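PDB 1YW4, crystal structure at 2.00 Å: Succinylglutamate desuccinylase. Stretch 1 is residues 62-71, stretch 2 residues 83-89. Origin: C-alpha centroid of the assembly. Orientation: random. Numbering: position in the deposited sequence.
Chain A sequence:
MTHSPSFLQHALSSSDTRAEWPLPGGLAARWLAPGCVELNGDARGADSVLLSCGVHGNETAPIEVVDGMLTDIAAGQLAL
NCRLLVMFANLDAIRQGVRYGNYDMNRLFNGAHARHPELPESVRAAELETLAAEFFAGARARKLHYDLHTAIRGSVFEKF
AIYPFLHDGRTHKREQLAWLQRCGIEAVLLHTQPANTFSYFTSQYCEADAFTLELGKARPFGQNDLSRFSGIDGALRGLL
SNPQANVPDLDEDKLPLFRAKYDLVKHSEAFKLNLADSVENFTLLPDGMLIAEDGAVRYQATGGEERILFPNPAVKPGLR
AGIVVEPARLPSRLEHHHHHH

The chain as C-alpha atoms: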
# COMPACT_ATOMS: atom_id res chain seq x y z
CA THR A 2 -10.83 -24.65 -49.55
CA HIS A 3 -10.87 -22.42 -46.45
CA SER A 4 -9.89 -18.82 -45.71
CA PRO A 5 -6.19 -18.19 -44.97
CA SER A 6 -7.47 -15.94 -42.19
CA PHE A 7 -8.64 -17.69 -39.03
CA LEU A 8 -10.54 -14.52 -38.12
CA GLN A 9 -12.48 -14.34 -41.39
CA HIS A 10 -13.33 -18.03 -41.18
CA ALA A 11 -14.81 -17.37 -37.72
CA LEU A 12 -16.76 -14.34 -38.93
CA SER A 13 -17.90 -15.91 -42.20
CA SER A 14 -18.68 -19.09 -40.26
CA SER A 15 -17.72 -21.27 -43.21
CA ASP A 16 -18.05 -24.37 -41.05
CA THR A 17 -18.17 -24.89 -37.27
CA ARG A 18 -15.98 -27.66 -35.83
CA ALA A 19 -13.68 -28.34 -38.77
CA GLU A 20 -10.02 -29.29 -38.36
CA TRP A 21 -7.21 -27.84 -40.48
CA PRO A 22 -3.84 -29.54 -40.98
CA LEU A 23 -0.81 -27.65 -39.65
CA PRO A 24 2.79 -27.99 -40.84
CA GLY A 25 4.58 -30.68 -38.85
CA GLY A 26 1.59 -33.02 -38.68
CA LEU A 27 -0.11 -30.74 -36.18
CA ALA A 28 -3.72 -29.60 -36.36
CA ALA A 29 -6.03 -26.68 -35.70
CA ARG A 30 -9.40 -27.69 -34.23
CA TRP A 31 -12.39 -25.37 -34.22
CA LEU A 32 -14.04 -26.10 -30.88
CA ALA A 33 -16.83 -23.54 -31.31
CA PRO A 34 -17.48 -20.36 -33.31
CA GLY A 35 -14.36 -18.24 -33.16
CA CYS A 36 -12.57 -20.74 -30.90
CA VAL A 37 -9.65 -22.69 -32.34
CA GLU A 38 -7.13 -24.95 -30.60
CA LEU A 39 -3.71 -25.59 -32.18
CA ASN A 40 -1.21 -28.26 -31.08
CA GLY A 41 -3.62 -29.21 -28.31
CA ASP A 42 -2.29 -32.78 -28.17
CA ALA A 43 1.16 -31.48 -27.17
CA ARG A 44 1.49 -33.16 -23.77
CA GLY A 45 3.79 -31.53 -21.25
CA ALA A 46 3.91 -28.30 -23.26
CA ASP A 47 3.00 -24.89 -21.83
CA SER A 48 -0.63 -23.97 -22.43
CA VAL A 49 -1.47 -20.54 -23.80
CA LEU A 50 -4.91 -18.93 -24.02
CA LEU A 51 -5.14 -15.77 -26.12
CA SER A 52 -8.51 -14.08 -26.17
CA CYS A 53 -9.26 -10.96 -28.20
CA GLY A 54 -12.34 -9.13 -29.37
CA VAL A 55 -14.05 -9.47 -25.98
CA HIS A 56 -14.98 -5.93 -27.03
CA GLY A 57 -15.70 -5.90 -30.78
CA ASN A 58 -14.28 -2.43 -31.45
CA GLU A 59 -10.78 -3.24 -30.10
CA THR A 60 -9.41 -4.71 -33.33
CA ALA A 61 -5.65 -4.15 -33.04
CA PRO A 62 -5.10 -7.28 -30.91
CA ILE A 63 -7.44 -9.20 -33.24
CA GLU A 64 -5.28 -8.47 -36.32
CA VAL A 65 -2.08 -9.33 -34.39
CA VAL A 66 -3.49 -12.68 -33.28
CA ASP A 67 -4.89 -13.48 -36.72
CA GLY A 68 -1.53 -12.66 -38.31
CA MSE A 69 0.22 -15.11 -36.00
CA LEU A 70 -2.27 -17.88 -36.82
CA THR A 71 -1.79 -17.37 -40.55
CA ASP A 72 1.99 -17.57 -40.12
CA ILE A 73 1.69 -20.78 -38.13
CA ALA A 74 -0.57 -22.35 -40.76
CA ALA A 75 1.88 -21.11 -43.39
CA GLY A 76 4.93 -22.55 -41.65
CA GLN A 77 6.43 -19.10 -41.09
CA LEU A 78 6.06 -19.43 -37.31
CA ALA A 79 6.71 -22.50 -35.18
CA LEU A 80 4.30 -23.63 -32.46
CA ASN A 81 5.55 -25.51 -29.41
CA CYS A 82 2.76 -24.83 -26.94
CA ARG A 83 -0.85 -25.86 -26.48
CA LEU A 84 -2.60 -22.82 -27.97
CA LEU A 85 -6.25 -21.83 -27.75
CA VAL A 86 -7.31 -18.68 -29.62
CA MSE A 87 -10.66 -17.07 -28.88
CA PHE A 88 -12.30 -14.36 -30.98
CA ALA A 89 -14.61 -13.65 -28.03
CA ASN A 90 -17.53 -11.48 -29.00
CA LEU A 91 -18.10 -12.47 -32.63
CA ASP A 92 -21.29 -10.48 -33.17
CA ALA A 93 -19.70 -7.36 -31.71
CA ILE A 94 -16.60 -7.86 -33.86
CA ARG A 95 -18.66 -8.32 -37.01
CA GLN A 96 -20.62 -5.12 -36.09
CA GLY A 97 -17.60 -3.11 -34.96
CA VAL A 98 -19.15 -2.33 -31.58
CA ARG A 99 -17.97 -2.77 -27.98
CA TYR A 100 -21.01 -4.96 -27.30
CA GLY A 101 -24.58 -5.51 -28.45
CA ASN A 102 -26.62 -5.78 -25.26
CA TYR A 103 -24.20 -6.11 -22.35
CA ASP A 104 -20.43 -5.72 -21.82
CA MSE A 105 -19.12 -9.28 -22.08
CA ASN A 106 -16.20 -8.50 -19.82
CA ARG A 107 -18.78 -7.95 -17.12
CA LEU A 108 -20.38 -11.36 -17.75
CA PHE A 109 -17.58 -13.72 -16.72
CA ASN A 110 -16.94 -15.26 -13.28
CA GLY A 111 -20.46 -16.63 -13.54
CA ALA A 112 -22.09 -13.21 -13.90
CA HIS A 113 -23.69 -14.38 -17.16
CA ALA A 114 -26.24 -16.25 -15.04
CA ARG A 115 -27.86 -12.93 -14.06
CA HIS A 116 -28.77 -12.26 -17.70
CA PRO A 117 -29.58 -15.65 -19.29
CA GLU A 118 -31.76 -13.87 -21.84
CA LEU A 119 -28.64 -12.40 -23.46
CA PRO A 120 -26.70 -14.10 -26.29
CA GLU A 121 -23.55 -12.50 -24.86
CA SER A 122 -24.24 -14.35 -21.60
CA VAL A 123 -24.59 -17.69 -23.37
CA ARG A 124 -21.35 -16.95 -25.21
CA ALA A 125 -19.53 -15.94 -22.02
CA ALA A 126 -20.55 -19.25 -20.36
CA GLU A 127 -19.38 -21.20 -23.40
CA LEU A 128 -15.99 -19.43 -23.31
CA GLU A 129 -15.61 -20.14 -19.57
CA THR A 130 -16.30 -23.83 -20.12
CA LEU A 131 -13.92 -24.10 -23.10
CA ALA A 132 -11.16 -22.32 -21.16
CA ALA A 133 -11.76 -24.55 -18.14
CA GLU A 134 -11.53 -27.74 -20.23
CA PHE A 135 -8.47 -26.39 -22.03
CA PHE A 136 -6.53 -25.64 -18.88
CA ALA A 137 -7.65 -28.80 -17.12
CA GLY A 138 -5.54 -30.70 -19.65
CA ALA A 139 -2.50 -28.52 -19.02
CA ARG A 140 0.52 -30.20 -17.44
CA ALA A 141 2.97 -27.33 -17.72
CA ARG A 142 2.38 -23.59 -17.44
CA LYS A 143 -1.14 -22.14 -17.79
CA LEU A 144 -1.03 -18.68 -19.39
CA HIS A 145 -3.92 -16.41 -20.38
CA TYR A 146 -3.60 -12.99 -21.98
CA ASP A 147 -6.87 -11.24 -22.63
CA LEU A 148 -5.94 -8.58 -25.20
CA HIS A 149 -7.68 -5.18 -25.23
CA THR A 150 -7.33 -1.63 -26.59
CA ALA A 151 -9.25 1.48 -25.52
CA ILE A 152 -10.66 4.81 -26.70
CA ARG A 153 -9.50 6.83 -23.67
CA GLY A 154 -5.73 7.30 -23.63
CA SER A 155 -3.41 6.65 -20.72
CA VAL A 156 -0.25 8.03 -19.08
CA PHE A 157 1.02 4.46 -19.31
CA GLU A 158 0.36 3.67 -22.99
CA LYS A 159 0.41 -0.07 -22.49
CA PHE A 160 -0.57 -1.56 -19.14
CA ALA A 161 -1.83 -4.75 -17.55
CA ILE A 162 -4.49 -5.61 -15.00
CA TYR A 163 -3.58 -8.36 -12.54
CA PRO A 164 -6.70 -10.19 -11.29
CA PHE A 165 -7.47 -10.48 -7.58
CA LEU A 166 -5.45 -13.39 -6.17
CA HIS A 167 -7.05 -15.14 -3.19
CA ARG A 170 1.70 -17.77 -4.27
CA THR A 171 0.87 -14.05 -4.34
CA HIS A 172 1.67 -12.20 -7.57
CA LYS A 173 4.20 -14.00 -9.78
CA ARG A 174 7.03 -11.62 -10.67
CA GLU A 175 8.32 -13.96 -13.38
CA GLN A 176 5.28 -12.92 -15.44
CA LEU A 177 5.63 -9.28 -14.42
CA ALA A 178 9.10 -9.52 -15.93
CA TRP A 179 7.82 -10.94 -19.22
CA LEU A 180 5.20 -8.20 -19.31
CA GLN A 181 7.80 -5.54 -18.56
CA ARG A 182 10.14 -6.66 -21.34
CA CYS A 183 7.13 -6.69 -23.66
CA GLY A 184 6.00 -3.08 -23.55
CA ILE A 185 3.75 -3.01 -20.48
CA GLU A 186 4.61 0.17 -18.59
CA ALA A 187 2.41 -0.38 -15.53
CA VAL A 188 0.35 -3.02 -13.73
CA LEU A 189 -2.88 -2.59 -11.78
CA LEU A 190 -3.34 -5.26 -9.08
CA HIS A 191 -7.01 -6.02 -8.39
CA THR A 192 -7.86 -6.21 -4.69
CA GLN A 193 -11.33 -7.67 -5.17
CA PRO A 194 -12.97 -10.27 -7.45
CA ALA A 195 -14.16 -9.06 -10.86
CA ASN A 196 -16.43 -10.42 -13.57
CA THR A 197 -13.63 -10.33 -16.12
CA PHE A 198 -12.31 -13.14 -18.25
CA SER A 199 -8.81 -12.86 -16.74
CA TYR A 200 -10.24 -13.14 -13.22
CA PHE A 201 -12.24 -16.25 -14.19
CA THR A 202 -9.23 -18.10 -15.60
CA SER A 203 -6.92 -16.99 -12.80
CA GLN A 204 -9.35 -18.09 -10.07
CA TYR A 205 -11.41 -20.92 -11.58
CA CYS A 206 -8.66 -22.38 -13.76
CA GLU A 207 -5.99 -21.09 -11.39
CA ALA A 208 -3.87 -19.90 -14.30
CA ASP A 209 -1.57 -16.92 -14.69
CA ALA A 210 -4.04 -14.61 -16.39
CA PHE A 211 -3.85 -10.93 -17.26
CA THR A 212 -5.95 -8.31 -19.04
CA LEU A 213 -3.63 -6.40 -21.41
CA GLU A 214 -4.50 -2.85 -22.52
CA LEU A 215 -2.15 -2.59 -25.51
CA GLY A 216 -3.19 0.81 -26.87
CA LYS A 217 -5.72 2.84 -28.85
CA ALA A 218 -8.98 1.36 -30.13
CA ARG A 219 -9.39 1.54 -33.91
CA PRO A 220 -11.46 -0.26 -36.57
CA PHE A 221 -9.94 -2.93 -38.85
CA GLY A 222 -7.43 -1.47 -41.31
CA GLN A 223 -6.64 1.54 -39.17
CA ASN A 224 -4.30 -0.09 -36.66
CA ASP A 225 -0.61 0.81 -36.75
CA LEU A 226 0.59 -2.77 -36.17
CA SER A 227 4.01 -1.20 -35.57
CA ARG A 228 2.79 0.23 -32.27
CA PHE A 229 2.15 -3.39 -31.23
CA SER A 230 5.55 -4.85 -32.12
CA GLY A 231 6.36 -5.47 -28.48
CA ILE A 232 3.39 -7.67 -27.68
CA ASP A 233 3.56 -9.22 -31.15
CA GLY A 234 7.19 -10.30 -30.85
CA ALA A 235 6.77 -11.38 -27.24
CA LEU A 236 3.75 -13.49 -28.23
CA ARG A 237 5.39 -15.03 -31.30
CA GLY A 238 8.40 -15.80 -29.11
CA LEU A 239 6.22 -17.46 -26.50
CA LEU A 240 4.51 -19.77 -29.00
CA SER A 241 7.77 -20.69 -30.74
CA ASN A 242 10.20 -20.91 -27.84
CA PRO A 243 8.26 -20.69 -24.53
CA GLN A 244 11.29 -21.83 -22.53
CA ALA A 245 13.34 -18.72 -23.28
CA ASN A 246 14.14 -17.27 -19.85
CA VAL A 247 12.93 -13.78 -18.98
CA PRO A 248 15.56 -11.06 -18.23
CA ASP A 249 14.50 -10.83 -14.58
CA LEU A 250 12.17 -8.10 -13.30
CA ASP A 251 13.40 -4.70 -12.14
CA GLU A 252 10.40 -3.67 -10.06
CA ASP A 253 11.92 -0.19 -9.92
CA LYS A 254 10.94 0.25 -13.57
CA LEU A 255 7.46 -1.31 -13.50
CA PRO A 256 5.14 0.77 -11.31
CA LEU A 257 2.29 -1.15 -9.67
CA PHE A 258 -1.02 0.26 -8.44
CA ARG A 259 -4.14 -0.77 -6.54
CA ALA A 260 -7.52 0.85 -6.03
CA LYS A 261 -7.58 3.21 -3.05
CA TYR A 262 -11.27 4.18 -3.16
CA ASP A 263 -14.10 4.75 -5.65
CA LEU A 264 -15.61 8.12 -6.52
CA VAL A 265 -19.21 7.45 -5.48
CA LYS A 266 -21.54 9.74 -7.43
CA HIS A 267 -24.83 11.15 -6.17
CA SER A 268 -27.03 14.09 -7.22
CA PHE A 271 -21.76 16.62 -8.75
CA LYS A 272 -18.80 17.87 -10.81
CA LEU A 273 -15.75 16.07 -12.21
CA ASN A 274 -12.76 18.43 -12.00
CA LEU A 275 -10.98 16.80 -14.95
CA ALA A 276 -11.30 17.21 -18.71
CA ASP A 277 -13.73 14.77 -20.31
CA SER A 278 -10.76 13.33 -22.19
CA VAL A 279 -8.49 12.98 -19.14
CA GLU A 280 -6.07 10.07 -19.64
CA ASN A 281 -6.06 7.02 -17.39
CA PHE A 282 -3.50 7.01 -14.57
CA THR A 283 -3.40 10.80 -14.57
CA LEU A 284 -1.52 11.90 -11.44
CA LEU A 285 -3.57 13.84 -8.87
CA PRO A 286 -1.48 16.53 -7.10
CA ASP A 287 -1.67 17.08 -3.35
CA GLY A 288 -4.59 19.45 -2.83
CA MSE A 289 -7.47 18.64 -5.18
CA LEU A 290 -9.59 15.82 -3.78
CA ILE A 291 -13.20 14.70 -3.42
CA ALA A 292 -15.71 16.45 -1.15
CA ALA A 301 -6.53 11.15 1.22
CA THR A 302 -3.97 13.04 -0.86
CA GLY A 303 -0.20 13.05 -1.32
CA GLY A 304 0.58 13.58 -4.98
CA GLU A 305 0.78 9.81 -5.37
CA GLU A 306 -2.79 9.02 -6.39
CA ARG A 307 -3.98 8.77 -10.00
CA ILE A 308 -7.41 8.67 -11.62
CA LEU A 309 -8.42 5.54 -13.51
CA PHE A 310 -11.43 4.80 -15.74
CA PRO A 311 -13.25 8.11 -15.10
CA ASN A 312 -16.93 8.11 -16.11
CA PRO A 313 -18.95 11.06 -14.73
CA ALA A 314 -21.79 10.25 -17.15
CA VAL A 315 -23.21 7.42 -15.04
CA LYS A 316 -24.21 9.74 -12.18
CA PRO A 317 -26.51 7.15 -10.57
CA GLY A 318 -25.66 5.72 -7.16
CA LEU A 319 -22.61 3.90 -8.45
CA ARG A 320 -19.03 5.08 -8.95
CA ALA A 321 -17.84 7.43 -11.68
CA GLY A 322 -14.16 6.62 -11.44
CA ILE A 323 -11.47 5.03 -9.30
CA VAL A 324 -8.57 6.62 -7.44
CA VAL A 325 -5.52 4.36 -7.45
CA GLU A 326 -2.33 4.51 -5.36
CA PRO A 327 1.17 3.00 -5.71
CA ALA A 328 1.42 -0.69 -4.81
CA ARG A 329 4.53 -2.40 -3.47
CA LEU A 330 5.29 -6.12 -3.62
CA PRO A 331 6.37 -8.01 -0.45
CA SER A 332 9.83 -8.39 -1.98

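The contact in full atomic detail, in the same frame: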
# COMPACT_ATOMS: atom_id res chain seq x y z
N PRO A 62 -5.53 -5.94 -31.35
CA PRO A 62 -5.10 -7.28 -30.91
C PRO A 62 -5.62 -8.40 -31.80
O PRO A 62 -4.96 -9.43 -31.98
CB PRO A 62 -5.65 -7.37 -29.48
CG PRO A 62 -5.67 -5.93 -29.02
CD PRO A 62 -6.22 -5.23 -30.26
N ILE A 63 -6.82 -8.21 -32.35
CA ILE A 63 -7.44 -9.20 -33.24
C ILE A 63 -6.57 -9.44 -34.48
O ILE A 63 -6.30 -10.59 -34.85
CB ILE A 63 -8.85 -8.73 -33.69
CG1 ILE A 63 -9.75 -8.50 -32.47
CG2 ILE A 63 -9.48 -9.77 -34.60
CD1 ILE A 63 -11.13 -7.93 -32.82
N GLU A 64 -6.12 -8.36 -35.12
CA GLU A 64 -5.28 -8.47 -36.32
C GLU A 64 -3.93 -9.11 -35.97
O GLU A 64 -3.41 -9.90 -36.76
CB GLU A 64 -5.04 -7.09 -36.95
CG GLU A 64 -6.31 -6.32 -37.28
CD GLU A 64 -6.05 -4.98 -37.98
OE1 GLU A 64 -5.17 -4.22 -37.52
OE2 GLU A 64 -6.74 -4.69 -38.98
N VAL A 65 -3.37 -8.77 -34.81
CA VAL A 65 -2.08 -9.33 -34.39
C VAL A 65 -2.20 -10.84 -34.16
O VAL A 65 -1.31 -11.61 -34.54
CB VAL A 65 -1.56 -8.66 -33.11
CG1 VAL A 65 -0.32 -9.41 -32.59
CG2 VAL A 65 -1.20 -7.21 -33.39
N VAL A 66 -3.28 -11.26 -33.52
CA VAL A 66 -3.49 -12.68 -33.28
C VAL A 66 -3.69 -13.39 -34.61
O VAL A 66 -3.03 -14.39 -34.90
CB VAL A 66 -4.72 -12.93 -32.38
CG1 VAL A 66 -5.05 -14.43 -32.35
CG2 VAL A 66 -4.43 -12.44 -30.97
N ASP A 67 -4.60 -12.87 -35.43
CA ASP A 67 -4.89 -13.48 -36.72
C ASP A 67 -3.63 -13.61 -37.59
O ASP A 67 -3.46 -14.61 -38.29
CB ASP A 67 -5.97 -12.68 -37.45
CG ASP A 67 -6.54 -13.43 -38.64
OD1 ASP A 67 -6.97 -14.59 -38.46
OD2 ASP A 67 -6.56 -12.86 -39.74
N GLY A 68 -2.76 -12.61 -37.54
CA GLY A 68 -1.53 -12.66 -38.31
C GLY A 68 -0.65 -13.83 -37.87
O GLY A 68 -0.07 -14.53 -38.70
N MSE A 69 -0.57 -14.03 -36.56
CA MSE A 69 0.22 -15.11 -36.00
C MSE A 69 -0.33 -16.46 -36.44
O MSE A 69 0.42 -17.34 -36.82
CB MSE A 69 0.22 -15.07 -34.47
CG MSE A 69 0.93 -13.88 -33.84
SE MSE A 69 1.16 -14.14 -31.92
CE MSE A 69 -0.69 -14.06 -31.39
N LEU A 70 -1.65 -16.62 -36.41
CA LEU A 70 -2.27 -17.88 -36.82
C LEU A 70 -1.99 -18.19 -38.29
O LEU A 70 -1.71 -19.33 -38.65
CB LEU A 70 -3.78 -17.84 -36.57
CG LEU A 70 -4.16 -17.72 -35.09
CD1 LEU A 70 -5.67 -17.54 -34.94
CD2 LEU A 70 -3.66 -18.96 -34.35
N THR A 71 -2.06 -17.17 -39.13
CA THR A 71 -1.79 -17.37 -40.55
C THR A 71 -0.33 -17.80 -40.75
O THR A 71 -0.05 -18.67 -41.57
CB THR A 71 -2.07 -16.10 -41.36
OG1 THR A 71 -3.42 -15.67 -41.12
CG2 THR A 71 -1.92 -16.38 -42.86
N ARG A 83 0.55 -25.54 -26.27
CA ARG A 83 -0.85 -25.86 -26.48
C ARG A 83 -1.46 -24.47 -26.59
O ARG A 83 -1.39 -23.70 -25.63
CB ARG A 83 -1.45 -26.58 -25.27
CG ARG A 83 -0.93 -27.99 -25.06
CD ARG A 83 -1.62 -28.63 -23.88
NE ARG A 83 -3.03 -28.95 -24.13
CZ ARG A 83 -4.04 -28.52 -23.38
NH1 ARG A 83 -5.28 -28.86 -23.68
NH2 ARG A 83 -3.81 -27.73 -22.34
N LEU A 84 -2.03 -24.14 -27.74
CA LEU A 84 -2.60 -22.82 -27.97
C LEU A 84 -4.10 -22.81 -28.26
O LEU A 84 -4.58 -23.51 -29.14
CB LEU A 84 -1.87 -22.15 -29.14
CG LEU A 84 -2.44 -20.86 -29.73
CD1 LEU A 84 -2.43 -19.77 -28.67
CD2 LEU A 84 -1.63 -20.41 -30.94
N LEU A 85 -4.83 -21.99 -27.51
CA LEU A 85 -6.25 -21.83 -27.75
C LEU A 85 -6.49 -20.35 -28.04
O LEU A 85 -6.20 -19.49 -27.22
CB LEU A 85 -7.06 -22.24 -26.52
CG LEU A 85 -8.57 -21.99 -26.62
CD1 LEU A 85 -9.16 -22.63 -27.88
CD2 LEU A 85 -9.24 -22.55 -25.38
N VAL A 86 -7.01 -20.05 -29.23
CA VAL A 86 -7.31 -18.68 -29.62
C VAL A 86 -8.83 -18.49 -29.58
O VAL A 86 -9.58 -19.33 -30.10
CB VAL A 86 -6.82 -18.34 -31.04
CG1 VAL A 86 -7.30 -16.95 -31.44
CG2 VAL A 86 -5.29 -18.40 -31.10
N MSE A 87 -9.25 -17.39 -28.97
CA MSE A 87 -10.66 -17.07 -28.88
C MSE A 87 -11.00 -15.68 -29.41
O MSE A 87 -10.49 -14.68 -28.90
CB MSE A 87 -11.14 -17.13 -27.44
CG MSE A 87 -11.17 -18.49 -26.82
SE MSE A 87 -11.84 -18.38 -25.02
CE MSE A 87 -12.75 -20.04 -24.88
N PHE A 88 -11.82 -15.62 -30.45
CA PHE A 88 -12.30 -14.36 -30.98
C PHE A 88 -13.60 -14.34 -30.17
O PHE A 88 -14.61 -14.92 -30.56
CB PHE A 88 -12.57 -14.48 -32.48
CG PHE A 88 -11.32 -14.67 -33.31
CD1 PHE A 88 -11.11 -15.84 -34.02
CD2 PHE A 88 -10.33 -13.69 -33.32
CE1 PHE A 88 -9.92 -16.05 -34.72
CE2 PHE A 88 -9.13 -13.88 -34.02
CZ PHE A 88 -8.93 -15.06 -34.72
N ALA A 89 -13.53 -13.68 -29.01
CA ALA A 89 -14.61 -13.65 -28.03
C ALA A 89 -16.01 -13.22 -28.37
O ALA A 89 -16.94 -14.04 -28.32
CB ALA A 89 -14.13 -12.90 -26.79

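Residues 62-71 lie within a longer helix, and residues 83-88 form a β-strand. The helix packs across the strand with its axis 10.2 Å away at closest approach. The two N-to-C directions make an angle of 140°, so the segments run roughly antiparallel but clearly skewed. Ile63 CA lies 7.4 Å from Phe88 CA, and Val66 CA lies 8.0 Å from Val86 CA. The start of the helical stretch therefore lies beside the end of the strand, and Leu70 reaches back to Leu84.

Each segment keeps its own backbone order. The helix has regular i to i+4 bonds, such as Val66 N to Pro62 O at 2.9 Å and Leu70 N to Val66 O at 3.0 Å. No hydrogen bond crosses between the stretches. The contact is held by apolar packing.

Strand alternation sets which side chains take part. Leu84 and Val86 point their CA-to-CB bonds toward the helix, whereas Met87, a selenomethionine, points away. On the helix, Val66 and Leu70 point toward the strand, one turn apart.

The tightest contact joins Val66 CG1 and Val86 CG1 at 3.5 Å. The two CA-to-CB bonds point toward the opposing stretch, and the methyl groups meet in van der Waals contact. Leu70 is longer and touches three strand residues, Leu84, Val86 and Phe88. Leu70 CD2 lies 3.7 Å from Val86 CG2 and 4.2 Å from Leu84 CD2.

Phe88 has the largest area covered. The CA-to-CB bond of Phe88 points sideways, but the end of its side chain comes nearer the helix. Ile63 CG2 lies 4.2 Å from Phe88 CE2, and Leu70 CD1 lies 4.1 Å from Phe88 CZ. Asp67 OD1 also comes within 4.2 Å of Phe88 CZ. This is a van der Waals approach; the carboxylate is hydrogen-bonded elsewhere in the structure.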